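Long-range contacts in protein disulfide-isomerase A4 (Rattus norvegicus, PDB 3EC3), which catalyses the rearrangement of disulfide bonds in proteins, the present chain being its noncatalytic pair of thioredoxin-like b and b' domains: residues His113-Val118 / Glu168-Ile173; Ser131-Val136 / Ala198-Ser203; Leu135-Tyr140 / Ala172-Glu177; Arg156-Glu161 / Phe214-Leu219; Lys205-Glu210 / Gly229-Val234. The protein carries 1 engineered substitution. All blocks are in the same frame, centred on the assembly; numbering follows the deposited sequence.

Contact 1 of 5, residues His113-Val118 / Glu168-Ile173; sequences HALPLV and EYTFAI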
# COMPACT_ATOMS: atom_id res chain seq x y z
N HIS A 113 4.71 7.02 -2.95
CA HIS A 113 3.60 7.04 -2.00
C HIS A 113 2.42 6.10 -2.25
O HIS A 113 1.42 6.17 -1.56
CB HIS A 113 3.07 8.47 -1.82
CG HIS A 113 4.03 9.35 -1.09
ND1 HIS A 113 4.69 10.39 -1.69
CD2 HIS A 113 4.50 9.28 0.18
CE1 HIS A 113 5.50 10.96 -0.82
NE2 HIS A 113 5.40 10.31 0.33
N ALA A 114 2.56 5.17 -3.16
CA ALA A 114 1.43 4.32 -3.48
C ALA A 114 1.19 3.19 -2.49
O ALA A 114 0.11 2.61 -2.52
CB ALA A 114 1.56 3.76 -4.88
N LEU A 115 2.17 2.83 -1.65
CA LEU A 115 1.93 1.73 -0.75
C LEU A 115 1.58 2.26 0.64
O LEU A 115 2.26 3.16 1.11
CB LEU A 115 3.15 0.79 -0.61
CG LEU A 115 3.47 -0.28 -1.65
CD1 LEU A 115 4.66 -1.04 -1.12
CD2 LEU A 115 2.30 -1.21 -1.89
N PRO A 116 0.61 1.65 1.30
CA PRO A 116 0.43 2.02 2.70
C PRO A 116 1.53 1.43 3.59
O PRO A 116 2.28 0.53 3.16
CB PRO A 116 -0.89 1.39 3.07
CG PRO A 116 -1.16 0.31 2.18
CD PRO A 116 -0.37 0.64 0.87
N LEU A 117 1.63 1.94 4.81
CA LEU A 117 2.54 1.36 5.79
C LEU A 117 2.32 -0.14 5.93
O LEU A 117 3.28 -0.91 5.96
CB LEU A 117 2.25 1.97 7.16
CG LEU A 117 3.38 2.39 8.07
CD1 LEU A 117 2.96 2.51 9.52
CD2 LEU A 117 4.79 1.75 7.80
N VAL A 118 1.07 -0.57 6.03
CA VAL A 118 0.77 -2.03 5.99
C VAL A 118 -0.42 -2.31 5.09
O VAL A 118 -1.58 -2.15 5.49
CB VAL A 118 0.55 -2.67 7.38
CG1 VAL A 118 0.30 -4.21 7.22
CG2 VAL A 118 1.75 -2.49 8.28
N GLU A 168 12.61 1.48 6.50
CA GLU A 168 13.54 0.97 5.50
C GLU A 168 13.10 -0.38 4.89
O GLU A 168 13.66 -0.82 3.85
CB GLU A 168 14.92 0.82 6.13
CG GLU A 168 14.97 -0.24 7.24
CD GLU A 168 14.76 0.35 8.65
OE1 GLU A 168 14.15 1.44 8.77
OE2 GLU A 168 15.25 -0.26 9.62
N TYR A 169 12.09 -1.03 5.51
CA TYR A 169 11.52 -2.26 4.96
C TYR A 169 10.05 -2.02 4.62
O TYR A 169 9.41 -1.18 5.23
CB TYR A 169 11.60 -3.40 6.00
CG TYR A 169 13.00 -3.59 6.55
CD1 TYR A 169 14.13 -3.50 5.72
CD2 TYR A 169 13.20 -3.88 7.91
CE1 TYR A 169 15.44 -3.68 6.21
CE2 TYR A 169 14.51 -4.07 8.42
CZ TYR A 169 15.61 -3.97 7.58
OH TYR A 169 16.88 -4.14 8.10
N THR A 170 9.55 -2.78 3.64
CA THR A 170 8.10 -2.78 3.28
C THR A 170 7.43 -3.91 4.10
O THR A 170 8.03 -4.97 4.27
CB THR A 170 7.94 -3.05 1.79
OG1 THR A 170 8.78 -2.11 1.05
CG2 THR A 170 6.47 -2.94 1.36
N PHE A 171 6.25 -3.64 4.67
CA PHE A 171 5.52 -4.65 5.47
C PHE A 171 4.18 -4.85 4.78
O PHE A 171 3.62 -3.89 4.19
CB PHE A 171 5.24 -4.15 6.87
CG PHE A 171 6.47 -4.06 7.80
CD1 PHE A 171 7.47 -3.12 7.60
CD2 PHE A 171 6.55 -4.90 8.91
CE1 PHE A 171 8.56 -3.04 8.48
CE2 PHE A 171 7.65 -4.82 9.80
CZ PHE A 171 8.65 -3.90 9.58
N ALA A 172 3.69 -6.08 4.81
CA ALA A 172 2.37 -6.37 4.23
C ALA A 172 1.74 -7.50 5.01
O ALA A 172 2.47 -8.37 5.58
CB ALA A 172 2.50 -6.75 2.76
N ILE A 173 0.41 -7.55 5.04
CA ILE A 173 -0.26 -8.75 5.54
C ILE A 173 -0.63 -9.57 4.29
O ILE A 173 -0.80 -9.02 3.19
CB ILE A 173 -1.53 -8.39 6.38
CG1 ILE A 173 -2.57 -7.72 5.48
CG2 ILE A 173 -1.12 -7.58 7.68
CD1 ILE A 173 -3.94 -7.54 6.18
O HOH W 1 2.46 -2.19 2.58
O HOH W 2 5.83 -0.74 5.13

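Contact 2 of 5, residues Ser131-Val136 / Ala198-Ser203; sequences SKRPLV and AILDES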
# COMPACT_ATOMS: atom_id res chain seq x y z
N SER A 131 7.17 -5.66 -5.04
CA SER A 131 8.43 -6.01 -5.66
C SER A 131 9.59 -5.51 -4.83
O SER A 131 10.66 -6.12 -4.88
CB SER A 131 8.52 -5.40 -7.05
OG SER A 131 8.70 -6.44 -7.96
N LYS A 132 9.40 -4.44 -4.06
CA LYS A 132 10.52 -3.87 -3.31
C LYS A 132 10.98 -4.83 -2.22
O LYS A 132 10.16 -5.53 -1.62
CB LYS A 132 10.19 -2.48 -2.73
CG LYS A 132 11.46 -1.72 -2.29
CD LYS A 132 11.22 -0.24 -2.01
CE LYS A 132 12.56 0.46 -1.71
NZ LYS A 132 12.34 1.90 -1.39
N ARG A 133 12.29 -4.88 -1.97
CA ARG A 133 12.88 -5.72 -0.91
C ARG A 133 13.87 -4.88 -0.08
O ARG A 133 14.46 -3.90 -0.59
CB ARG A 133 13.62 -6.95 -1.49
CG ARG A 133 12.82 -7.82 -2.41
CD ARG A 133 12.05 -8.88 -1.64
NE ARG A 133 11.21 -9.71 -2.49
CZ ARG A 133 10.01 -9.36 -2.97
NH1 ARG A 133 9.49 -8.17 -2.68
NH2 ARG A 133 9.33 -10.21 -3.72
N PRO A 134 14.06 -5.26 1.20
CA PRO A 134 13.38 -6.36 1.93
C PRO A 134 11.86 -6.16 2.18
O PRO A 134 11.40 -5.03 2.39
CB PRO A 134 14.12 -6.43 3.27
CG PRO A 134 15.45 -5.74 3.03
CD PRO A 134 15.09 -4.62 2.04
N LEU A 135 11.12 -7.26 2.20
CA LEU A 135 9.67 -7.24 2.41
C LEU A 135 9.33 -8.14 3.60
O LEU A 135 9.70 -9.34 3.62
CB LEU A 135 8.95 -7.72 1.16
CG LEU A 135 7.46 -8.07 1.30
CD1 LEU A 135 6.61 -6.82 1.59
CD2 LEU A 135 7.01 -8.75 0.01
N VAL A 136 8.65 -7.57 4.59
CA VAL A 136 8.24 -8.34 5.77
C VAL A 136 6.79 -8.75 5.51
O VAL A 136 5.97 -7.89 5.29
CB VAL A 136 8.36 -7.50 7.07
CG1 VAL A 136 7.89 -8.33 8.32
CG2 VAL A 136 9.80 -7.00 7.27
N ALA A 198 7.31 -13.94 7.67
CA ALA A 198 8.54 -14.17 6.92
C ALA A 198 9.16 -12.85 6.43
O ALA A 198 8.48 -11.80 6.36
CB ALA A 198 8.29 -15.15 5.76
N ILE A 199 10.44 -12.90 6.09
CA ILE A 199 11.09 -11.81 5.41
C ILE A 199 11.65 -12.29 4.08
O ILE A 199 12.37 -13.29 4.03
CB ILE A 199 12.22 -11.20 6.28
CG1 ILE A 199 11.64 -10.67 7.59
CG2 ILE A 199 12.99 -10.10 5.45
CD1 ILE A 199 12.58 -10.00 8.53
N LEU A 200 11.34 -11.57 3.00
CA LEU A 200 12.02 -11.79 1.72
C LEU A 200 13.13 -10.73 1.53
O LEU A 200 12.84 -9.53 1.59
CB LEU A 200 11.01 -11.71 0.56
CG LEU A 200 9.58 -12.29 0.65
CD1 LEU A 200 8.95 -12.44 -0.73
CD2 LEU A 200 9.55 -13.62 1.40
N ASP A 201 14.38 -11.16 1.31
CA ASP A 201 15.46 -10.18 1.12
C ASP A 201 15.81 -9.87 -0.33
O ASP A 201 15.29 -10.50 -1.27
CB ASP A 201 16.72 -10.50 1.95
CG ASP A 201 17.59 -11.57 1.32
OD1 ASP A 201 17.24 -12.07 0.22
OD2 ASP A 201 18.64 -11.92 1.91
N GLU A 202 16.72 -8.92 -0.49
CA GLU A 202 17.09 -8.34 -1.76
C GLU A 202 17.81 -9.35 -2.65
O GLU A 202 17.89 -9.16 -3.86
CB GLU A 202 18.01 -7.16 -1.51
CG GLU A 202 17.51 -5.85 -2.07
CD GLU A 202 17.75 -4.69 -1.12
OE1 GLU A 202 18.08 -4.92 0.06
OE2 GLU A 202 17.60 -3.53 -1.56
N SER A 203 18.34 -10.42 -2.04
CA SER A 203 19.14 -11.42 -2.78
C SER A 203 18.33 -12.60 -3.30
O SER A 203 18.80 -13.37 -4.14
CB SER A 203 20.31 -11.93 -1.93
OG SER A 203 21.05 -10.87 -1.38

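Contact 3 of 5, residues Leu135-Tyr140 / Ala172-Glu177; sequences LVVVYY and AIADEE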
# COMPACT_ATOMS: atom_id res chain seq x y z
N LEU A 135 11.12 -7.26 2.20
CA LEU A 135 9.67 -7.24 2.41
C LEU A 135 9.33 -8.14 3.60
O LEU A 135 9.70 -9.34 3.62
CB LEU A 135 8.95 -7.72 1.16
CG LEU A 135 7.46 -8.07 1.30
CD1 LEU A 135 6.61 -6.82 1.59
CD2 LEU A 135 7.01 -8.75 0.01
N VAL A 136 8.65 -7.57 4.59
CA VAL A 136 8.24 -8.34 5.77
C VAL A 136 6.79 -8.75 5.51
O VAL A 136 5.97 -7.89 5.29
CB VAL A 136 8.36 -7.50 7.07
CG1 VAL A 136 7.89 -8.33 8.32
CG2 VAL A 136 9.80 -7.00 7.27
N VAL A 137 6.49 -10.05 5.48
CA VAL A 137 5.12 -10.53 5.25
C VAL A 137 4.53 -11.20 6.48
O VAL A 137 5.16 -12.07 7.07
CB VAL A 137 5.05 -11.55 4.09
CG1 VAL A 137 3.53 -11.91 3.81
CG2 VAL A 137 5.73 -10.97 2.82
N VAL A 138 3.31 -10.80 6.87
CA VAL A 138 2.60 -11.42 7.98
C VAL A 138 1.37 -12.19 7.44
O VAL A 138 0.46 -11.60 6.82
CB VAL A 138 2.23 -10.40 9.10
CG1 VAL A 138 1.38 -11.04 10.20
CG2 VAL A 138 3.52 -9.77 9.70
N TYR A 139 1.37 -13.50 7.67
CA TYR A 139 0.36 -14.39 7.10
C TYR A 139 -0.73 -14.78 8.11
O TYR A 139 -0.43 -15.22 9.23
CB TYR A 139 1.01 -15.70 6.63
CG TYR A 139 2.13 -15.55 5.61
CD1 TYR A 139 3.45 -15.46 6.02
CD2 TYR A 139 1.86 -15.55 4.24
CE1 TYR A 139 4.49 -15.35 5.09
CE2 TYR A 139 2.91 -15.43 3.30
CZ TYR A 139 4.21 -15.33 3.75
OH TYR A 139 5.26 -15.21 2.86
N TYR A 140 -1.97 -14.66 7.68
CA TYR A 140 -3.11 -15.09 8.48
C TYR A 140 -4.38 -15.12 7.64
O TYR A 140 -4.31 -15.01 6.43
CB TYR A 140 -3.30 -14.25 9.77
CG TYR A 140 -3.58 -12.76 9.60
CD1 TYR A 140 -2.53 -11.85 9.41
CD2 TYR A 140 -4.88 -12.26 9.69
CE1 TYR A 140 -2.76 -10.49 9.31
CE2 TYR A 140 -5.14 -10.88 9.58
CZ TYR A 140 -4.06 -10.01 9.39
OH TYR A 140 -4.29 -8.67 9.30
N ALA A 172 3.69 -6.08 4.81
CA ALA A 172 2.37 -6.37 4.23
C ALA A 172 1.74 -7.50 5.01
O ALA A 172 2.47 -8.37 5.58
CB ALA A 172 2.50 -6.75 2.76
N ILE A 173 0.41 -7.55 5.04
CA ILE A 173 -0.26 -8.75 5.54
C ILE A 173 -0.63 -9.57 4.29
O ILE A 173 -0.80 -9.02 3.19
CB ILE A 173 -1.53 -8.39 6.38
CG1 ILE A 173 -2.57 -7.72 5.48
CG2 ILE A 173 -1.12 -7.58 7.68
CD1 ILE A 173 -3.94 -7.54 6.18
N ALA A 174 -0.73 -10.89 4.45
CA ALA A 174 -0.99 -11.78 3.33
C ALA A 174 -1.92 -12.89 3.80
O ALA A 174 -1.82 -13.34 4.96
CB ALA A 174 0.32 -12.37 2.78
N ASP A 175 -2.85 -13.30 2.94
CA ASP A 175 -3.76 -14.37 3.33
C ASP A 175 -3.03 -15.72 3.29
O ASP A 175 -2.35 -16.03 2.33
CB ASP A 175 -5.00 -14.41 2.45
CG ASP A 175 -5.95 -15.49 2.88
OD1 ASP A 175 -6.03 -16.52 2.20
OD2 ASP A 175 -6.54 -15.37 3.96
N GLU A 176 -3.19 -16.52 4.35
CA GLU A 176 -2.39 -17.78 4.47
C GLU A 176 -2.75 -18.84 3.43
O GLU A 176 -1.89 -19.66 3.06
CB GLU A 176 -2.47 -18.37 5.89
CG GLU A 176 -3.88 -18.60 6.38
CD GLU A 176 -3.95 -18.96 7.86
OE1 GLU A 176 -2.90 -19.17 8.50
OE2 GLU A 176 -5.09 -19.08 8.38
N GLU A 177 -4.01 -18.83 2.99
CA GLU A 177 -4.54 -19.74 1.94
C GLU A 177 -4.08 -19.27 0.56
O GLU A 177 -3.56 -20.08 -0.23
CB GLU A 177 -6.07 -19.78 1.96
CG GLU A 177 -6.70 -20.74 2.95
CD GLU A 177 -8.04 -21.34 2.47
OE1 GLU A 177 -8.28 -21.44 1.24
OE2 GLU A 177 -8.87 -21.74 3.33

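Contact 4 of 5, residues Arg156-Glu161 / Phe214-Leu219; sequences RNKVLE and FDSDAL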
# COMPACT_ATOMS: atom_id res chain seq x y z
N ARG A 156 -3.65 -6.69 11.80
CA ARG A 156 -2.98 -5.63 11.05
C ARG A 156 -2.38 -4.55 11.96
O ARG A 156 -1.27 -4.03 11.70
CB ARG A 156 -3.96 -5.02 9.98
CG ARG A 156 -3.24 -4.19 8.89
CD ARG A 156 -4.37 -3.48 8.03
NE ARG A 156 -3.76 -2.28 7.60
CZ ARG A 156 -3.98 -1.06 7.97
NH1 ARG A 156 -5.02 -0.61 8.73
NH2 ARG A 156 -3.16 -0.23 7.41
N ASN A 157 -3.11 -4.21 13.03
CA ASN A 157 -2.68 -3.23 13.98
C ASN A 157 -1.34 -3.65 14.66
O ASN A 157 -0.50 -2.82 14.89
CB ASN A 157 -3.76 -3.01 15.03
CG ASN A 157 -4.90 -2.14 14.53
OD1 ASN A 157 -6.00 -2.14 15.11
ND2 ASN A 157 -4.66 -1.39 13.46
N LYS A 158 -1.15 -4.94 14.93
CA LYS A 158 0.12 -5.41 15.54
C LYS A 158 1.27 -5.22 14.57
O LYS A 158 2.42 -4.90 14.99
CB LYS A 158 -0.01 -6.89 15.88
CG LYS A 158 -1.01 -7.14 17.04
CD LYS A 158 -0.96 -8.63 17.40
CE LYS A 158 -1.53 -8.98 18.76
NZ LYS A 158 -2.30 -7.90 19.39
N VAL A 159 0.98 -5.44 13.29
CA VAL A 159 1.98 -5.25 12.24
C VAL A 159 2.35 -3.77 12.07
O VAL A 159 3.54 -3.41 11.98
CB VAL A 159 1.52 -5.86 10.89
CG1 VAL A 159 2.71 -5.83 9.85
CG2 VAL A 159 1.04 -7.30 11.12
N LEU A 160 1.35 -2.90 12.10
CA LEU A 160 1.58 -1.46 11.95
C LEU A 160 2.49 -0.89 13.05
O LEU A 160 3.36 -0.01 12.81
CB LEU A 160 0.23 -0.76 12.03
CG LEU A 160 -0.62 -0.70 10.75
CD1 LEU A 160 -2.08 -0.36 11.11
CD2 LEU A 160 -0.04 0.37 9.81
N GLU A 161 2.29 -1.40 14.25
CA GLU A 161 3.20 -1.06 15.37
C GLU A 161 4.69 -1.30 15.11
O GLU A 161 5.53 -0.54 15.60
CB GLU A 161 2.73 -1.72 16.67
CG GLU A 161 1.36 -1.21 17.11
CD GLU A 161 1.38 0.27 17.50
OE1 GLU A 161 2.29 0.69 18.25
OE2 GLU A 161 0.49 1.02 17.09
N PHE A 214 1.80 -14.73 18.51
CA PHE A 214 2.14 -13.56 17.72
C PHE A 214 1.75 -12.28 18.43
O PHE A 214 0.60 -12.09 18.85
CB PHE A 214 1.46 -13.63 16.35
CG PHE A 214 2.02 -12.67 15.37
CD1 PHE A 214 1.45 -11.41 15.20
CD2 PHE A 214 3.12 -13.01 14.61
CE1 PHE A 214 1.97 -10.51 14.30
CE2 PHE A 214 3.66 -12.11 13.69
CZ PHE A 214 3.09 -10.87 13.54
N ASP A 215 2.73 -11.42 18.58
CA ASP A 215 2.49 -10.05 19.02
C ASP A 215 3.55 -9.16 18.37
O ASP A 215 4.47 -9.68 17.70
CB ASP A 215 2.44 -9.91 20.56
CG ASP A 215 3.73 -10.35 21.28
OD1 ASP A 215 4.84 -10.43 20.69
OD2 ASP A 215 3.63 -10.60 22.49
N SER A 216 3.39 -7.85 18.55
CA SER A 216 4.35 -6.88 18.01
C SER A 216 5.80 -7.10 18.43
O SER A 216 6.70 -7.00 17.60
CB SER A 216 3.90 -5.46 18.33
OG SER A 216 2.76 -5.22 17.53
N ASP A 217 6.00 -7.39 19.71
CA ASP A 217 7.33 -7.71 20.26
C ASP A 217 8.06 -8.82 19.52
O ASP A 217 9.22 -8.66 19.12
CB ASP A 217 7.22 -8.07 21.73
CG ASP A 217 6.89 -6.87 22.60
OD1 ASP A 217 7.18 -5.73 22.18
OD2 ASP A 217 6.33 -7.07 23.70
N ALA A 218 7.35 -9.93 19.32
CA ALA A 218 7.90 -11.08 18.64
C ALA A 218 8.23 -10.71 17.19
O ALA A 218 9.33 -11.01 16.69
CB ALA A 218 6.91 -12.22 18.70
N LEU A 219 7.29 -10.03 16.52
CA LEU A 219 7.58 -9.51 15.20
C LEU A 219 8.75 -8.53 15.21
O LEU A 219 9.61 -8.60 14.34
CB LEU A 219 6.32 -8.88 14.55
CG LEU A 219 6.54 -8.35 13.11
CD1 LEU A 219 6.85 -9.51 12.17
CD2 LEU A 219 5.29 -7.54 12.63

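Contact 5 of 5, residues Lys205-Glu210 / Gly229-Val234; sequences KKFAME and GKLKPV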
# COMPACT_ATOMS: atom_id res chain seq x y z
N LYS A 205 16.69 -14.65 -0.97
CA LYS A 205 16.59 -15.56 0.16
C LYS A 205 15.34 -15.22 0.99
O LYS A 205 14.84 -14.09 0.92
CB LYS A 205 17.85 -15.46 1.01
CG LYS A 205 19.14 -15.60 0.16
CD LYS A 205 20.32 -16.18 0.92
CE LYS A 205 21.50 -16.39 -0.04
NZ LYS A 205 22.52 -17.38 0.43
N LYS A 206 14.86 -16.19 1.75
CA LYS A 206 13.66 -16.04 2.57
C LYS A 206 13.95 -16.51 3.99
O LYS A 206 14.73 -17.45 4.19
CB LYS A 206 12.51 -16.85 1.96
CG LYS A 206 12.02 -16.29 0.62
CD LYS A 206 11.65 -17.43 -0.36
CE LYS A 206 11.42 -16.90 -1.80
NZ LYS A 206 10.33 -15.86 -1.91
N PHE A 207 13.35 -15.85 4.98
CA PHE A 207 13.58 -16.18 6.38
C PHE A 207 12.24 -16.38 7.08
O PHE A 207 11.38 -15.51 7.00
CB PHE A 207 14.41 -15.08 7.07
CG PHE A 207 15.67 -14.73 6.33
CD1 PHE A 207 15.66 -13.76 5.31
CD2 PHE A 207 16.87 -15.38 6.62
CE1 PHE A 207 16.82 -13.45 4.62
CE2 PHE A 207 18.05 -15.07 5.93
CZ PHE A 207 18.03 -14.10 4.93
N ALA A 208 12.05 -17.52 7.74
CA ALA A 208 10.76 -17.76 8.39
C ALA A 208 10.86 -17.51 9.89
O ALA A 208 11.84 -17.92 10.52
CB ALA A 208 10.29 -19.19 8.13
N MSE A 209 9.85 -16.84 10.45
CA MSE A 209 9.81 -16.59 11.89
C MSE A 209 9.45 -17.83 12.67
O MSE A 209 8.44 -18.47 12.39
CB MSE A 209 8.84 -15.46 12.27
CG MSE A 209 8.86 -15.12 13.77
SE MSE A 209 7.61 -13.72 14.26
CE MSE A 209 6.40 -14.65 15.30
N GLU A 210 10.30 -18.15 13.64
CA GLU A 210 10.05 -19.18 14.65
C GLU A 210 8.66 -19.00 15.25
O GLU A 210 8.43 -18.04 16.00
CB GLU A 210 11.10 -19.05 15.75
CG GLU A 210 10.95 -20.02 16.88
CD GLU A 210 11.72 -21.29 16.62
OE1 GLU A 210 11.82 -21.71 15.45
OE2 GLU A 210 12.23 -21.86 17.60
N GLY A 229 21.59 -9.42 10.87
CA GLY A 229 22.17 -10.58 10.18
C GLY A 229 22.23 -11.83 11.03
O GLY A 229 23.15 -12.63 10.87
N LYS A 230 21.27 -12.01 11.94
CA LYS A 230 21.31 -13.12 12.91
C LYS A 230 20.43 -14.31 12.52
O LYS A 230 20.36 -15.30 13.27
CB LYS A 230 20.95 -12.61 14.31
CG LYS A 230 22.07 -11.86 14.99
CD LYS A 230 21.55 -10.88 16.04
CE LYS A 230 20.85 -11.57 17.21
NZ LYS A 230 20.94 -10.72 18.45
N LEU A 231 19.78 -14.22 11.36
CA LEU A 231 18.89 -15.27 10.84
C LEU A 231 19.52 -16.08 9.71
O LEU A 231 20.40 -15.58 9.00
CB LEU A 231 17.58 -14.65 10.33
CG LEU A 231 16.72 -13.82 11.28
CD1 LEU A 231 15.45 -13.36 10.52
CD2 LEU A 231 16.37 -14.59 12.56
N LYS A 232 19.04 -17.31 9.53
CA LYS A 232 19.50 -18.19 8.45
C LYS A 232 18.32 -18.46 7.51
O LYS A 232 17.19 -18.66 7.99
CB LYS A 232 20.04 -19.51 9.01
CG LYS A 232 21.44 -19.42 9.61
CD LYS A 232 22.34 -18.49 8.77
CE LYS A 232 23.70 -18.28 9.41
NZ LYS A 232 24.41 -19.58 9.48
N PRO A 233 18.59 -18.50 6.18
CA PRO A 233 17.49 -18.63 5.22
C PRO A 233 16.93 -20.03 5.03
O PRO A 233 17.63 -21.05 5.28
CB PRO A 233 18.12 -18.15 3.90
CG PRO A 233 19.58 -18.43 4.05
CD PRO A 233 19.92 -18.44 5.52
N VAL A 234 15.69 -20.07 4.57
CA VAL A 234 15.03 -21.34 4.22
C VAL A 234 15.63 -21.89 2.89
O VAL A 234 16.18 -21.13 2.09
CB VAL A 234 13.49 -21.19 4.13
CG1 VAL A 234 12.81 -22.54 4.13
CG2 VAL A 234 12.96 -20.35 5.31
O HOH W 3 14.45 -19.04 8.08

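Contact 1 of 5, residues His113-Val118 / Glu168-Ile173
Val118 presents its two methyl groups to different residues of the strand 170-173. CG1, anti to the backbone N (chi1 -178°), meets Ile173 CG2 at 3.7 Å, and the two side chains cross at about a right angle. CG2 turns to Phe171 and stands 4.1 Å from its CB, so it touches the root of that side chain and not the ring. Further back along the chain, Leu115 reaches across to Thr170, again at about a right angle, with Leu115 CD1 only 3.6 Å from Thr170 CG2; here the threonine offers its methyl and not its hydroxyl.

No direct hydrogen bond joins the two segments. Leu117 O and Phe171 O, both acceptors, lie 3.5 Å apart, and two waters settle the polar backbone instead. One donates to Pro116 O and to Phe171 O (2.6 Å to the latter); the other donates to Leu117 O and accepts from Phe171 N, which lies 3.0 Å from it.

Residues 113-118 run from helix 103-113 into strand 118-121, between the two five-stranded sheets of the chain. Helix 149-163 lies against Leu117, Val118 and Phe171 through Ala163, while Thr170 and Phe171 also touch strand 135-140.

Contact 2 of 5, residues Ser131-Val136 / Ala198-Ser203
Leu200 O is approached by three groups of the segment 131-136. Leu135 N hydrogen-bonds to it at 2.9 Å; Pro134 CA adds a CA-H...O contact at 3.2 Å; and Arg133 CD lies 3.4 Å away. The return bond, Leu200 N to Leu135 O (2.8 Å, N-H...O 161°), makes Leu135 and Leu200 an antiparallel hydrogen-bonded pair. Val136 and Ile199 follow as a non-hydrogen-bonded pair, their side chains side by side, Val136 CG2 4.1 Å from Ile199 CG1.

The Arg133 chain bends at chi2 (-87°), which turns CD toward Leu200 O; beyond it NE is 3.7 Å from Leu200 CB, and Leu200 CD1 covers one face of the guanidinium. NH1 is occupied by Lys132 O and Tyr130 O. Just beyond the other strand, Asp201 OD1 accepts from Ser203 N in an Asx turn and from Lys205 N.

Glu202 gains no ion pair with Arg133; its OE2 lies 3.3 Å from Arg133 O, acceptor beside acceptor. This antiparallel pairing of strands 135-140 and 196-200 belongs to the mixed thioredoxin-like sheet, with Ile199 against Phe222 and Phe226 of helix 216-227. The backbone ladder thus carries the contact, and the exposed Glu202 carboxylate probably relies on solvent.

Contact 3 of 5, residues Leu135-Tyr140 / Ala172-Glu177
Val138 satisfies both its backbone groups on the strand 172-175: its N donates to Ala172 O, and its O accepts from Ala174 N at 2.7 Å. Ala172 N bonds to Val136 O, Tyr140 N to Ala174 O, and Glu176 N to Tyr140 O at 2.8 Å, so five bonds form a parallel ladder. In the last the donor stands 39° above the carbonyl plane, where the strand gives way to a loop. Four carbonyl oxygens, of Ala172, Val138, Ala174 and Tyr140, also receive a CA-H...O contact each, such as Tyr139 CA to Ala174 O at 3.2 Å.

The side-chain groups find partners beyond the ladder: Tyr139 OH with Glu182 OE2, Tyr140 OH with Thr152 O, and Asp175 OD2 with Val142 N and OD1 with Asp178 N. Tyr140 has CG between the backbone N and carbonyl carbon (chi1 62°), and its ring edge meets Ile173, with CE1 3.7 Å from Ile173 CG2 and OH 3.3 Å from Ile173 CD1. A phenylalanine in place of Tyr140 would probably leave Thr152 O without its hydroxyl mate and open a small gap at Ile173 CD1.

On the other face, Val137 CG1 sits tightly against Ala174 CB (3.4 Å) and lies over one face of the Tyr139 ring, toward its rim. Two parallel neighbouring strands joined through helix 149-163 make the beta-alpha-beta unit of the thioredoxin fold.

Contact 4 of 5, residues Arg156-Glu161 / Phe214-Leu219
Lys158 and Ser216 bring the two backbones nearest, with CA atoms 5.1 Å apart. Residues 156-161 lie within helix 149-163, whereas 214-219 cover the start of helix 216-227, with Asp215 at its N-cap. Asp215 OD1 takes the hydrogen bond of Ala218 N, which meets it nearly along the C-O axis at 2.9 Å.

The polar link between the segments is Ser216 OG donating to Lys158 O, 2.6 Å long. The hydroxyl lies in the carbonyl plane on a lone pair, with a C=O...O angle of 115°. OG stands beside its own backbone N (chi1 -70°), and it is also 3.6 Å from Glu161 CB and from Lys158 CB, so the hydroxyl is set among aliphatic carbons of the facing helix.

Lys158 runs past the loop with its methylenes: CD lies near the plane of the Phe214 ring, at its edge, and CE comes within 3.8 Å of Phe214 O. Nearer the sheet, where both residues touch Val138, Leu219 CD2 packs obliquely on Val159, 4.2 Å from CG1.

One short bond thus ties a mid-helix carbonyl to the first turn of helix 216-227. The N-cap carboxylate of Asp215 is likely to be stabilised by the positive end of that helix, while Val159, Leu219 and Phe214 pack on Val138, joining two helices to the same face of the thioredoxin-like sheet.

Contact 5 of 5, residues Lys205-Glu210 / Gly229-Val234
Leu231, two residues after Gly229, which leaves helix 216-227 in a Schellman motif, is the first to reach strand 206-208: its CB is 3.8 Å from Phe207 CD2, and its CD1 lies 4.0 Å from Phe207 CB. Lys232 has its CB directed away and makes its contact through the backbone: its C lies near the ring plane at the edge of Phe207, and its O accepts a hydrogen bond from a water that in turn accepts from Ala208 N. Pro233 runs beside Phe207 and points the same way, with CB 3.7 Å from CE2; its CG also lies 3.9 Å from Lys205 CD. Val234 N then donates to Lys206 O (2.8 Å, 164°), and its CG2 packs 4.1 Å from Ala208 CB.

An alanine at Phe207 would probably leave a gap beside Pro233 and Leu231 CB, and set this tail freer to shift.

The tail thus lies against the outermost strand of its sheet, while Leu231 rests on Phe222, Ala225 and Phe226 of helix 216-227.

From the N terminus, the first thioredoxin-like sheet is complete before contact 1 opens. Contact 1 closes the loop from the linker before strand 118-121 to strand 170-175. Contact 2, opening inside it at strand 135-140, crosses it and closes at strand 196-200. Contact 3 starts on the same strand as contact 2, ends on the strand of contact 1, and so nests within contact 2. Contact 4 crosses all three, joining helix 149-163 to helix 216-227 over one face of the sheet. Contact 5 opens after contacts 1 to 3 have closed, crosses contact 4, and ties the C-terminal tail to edge strand 206-208.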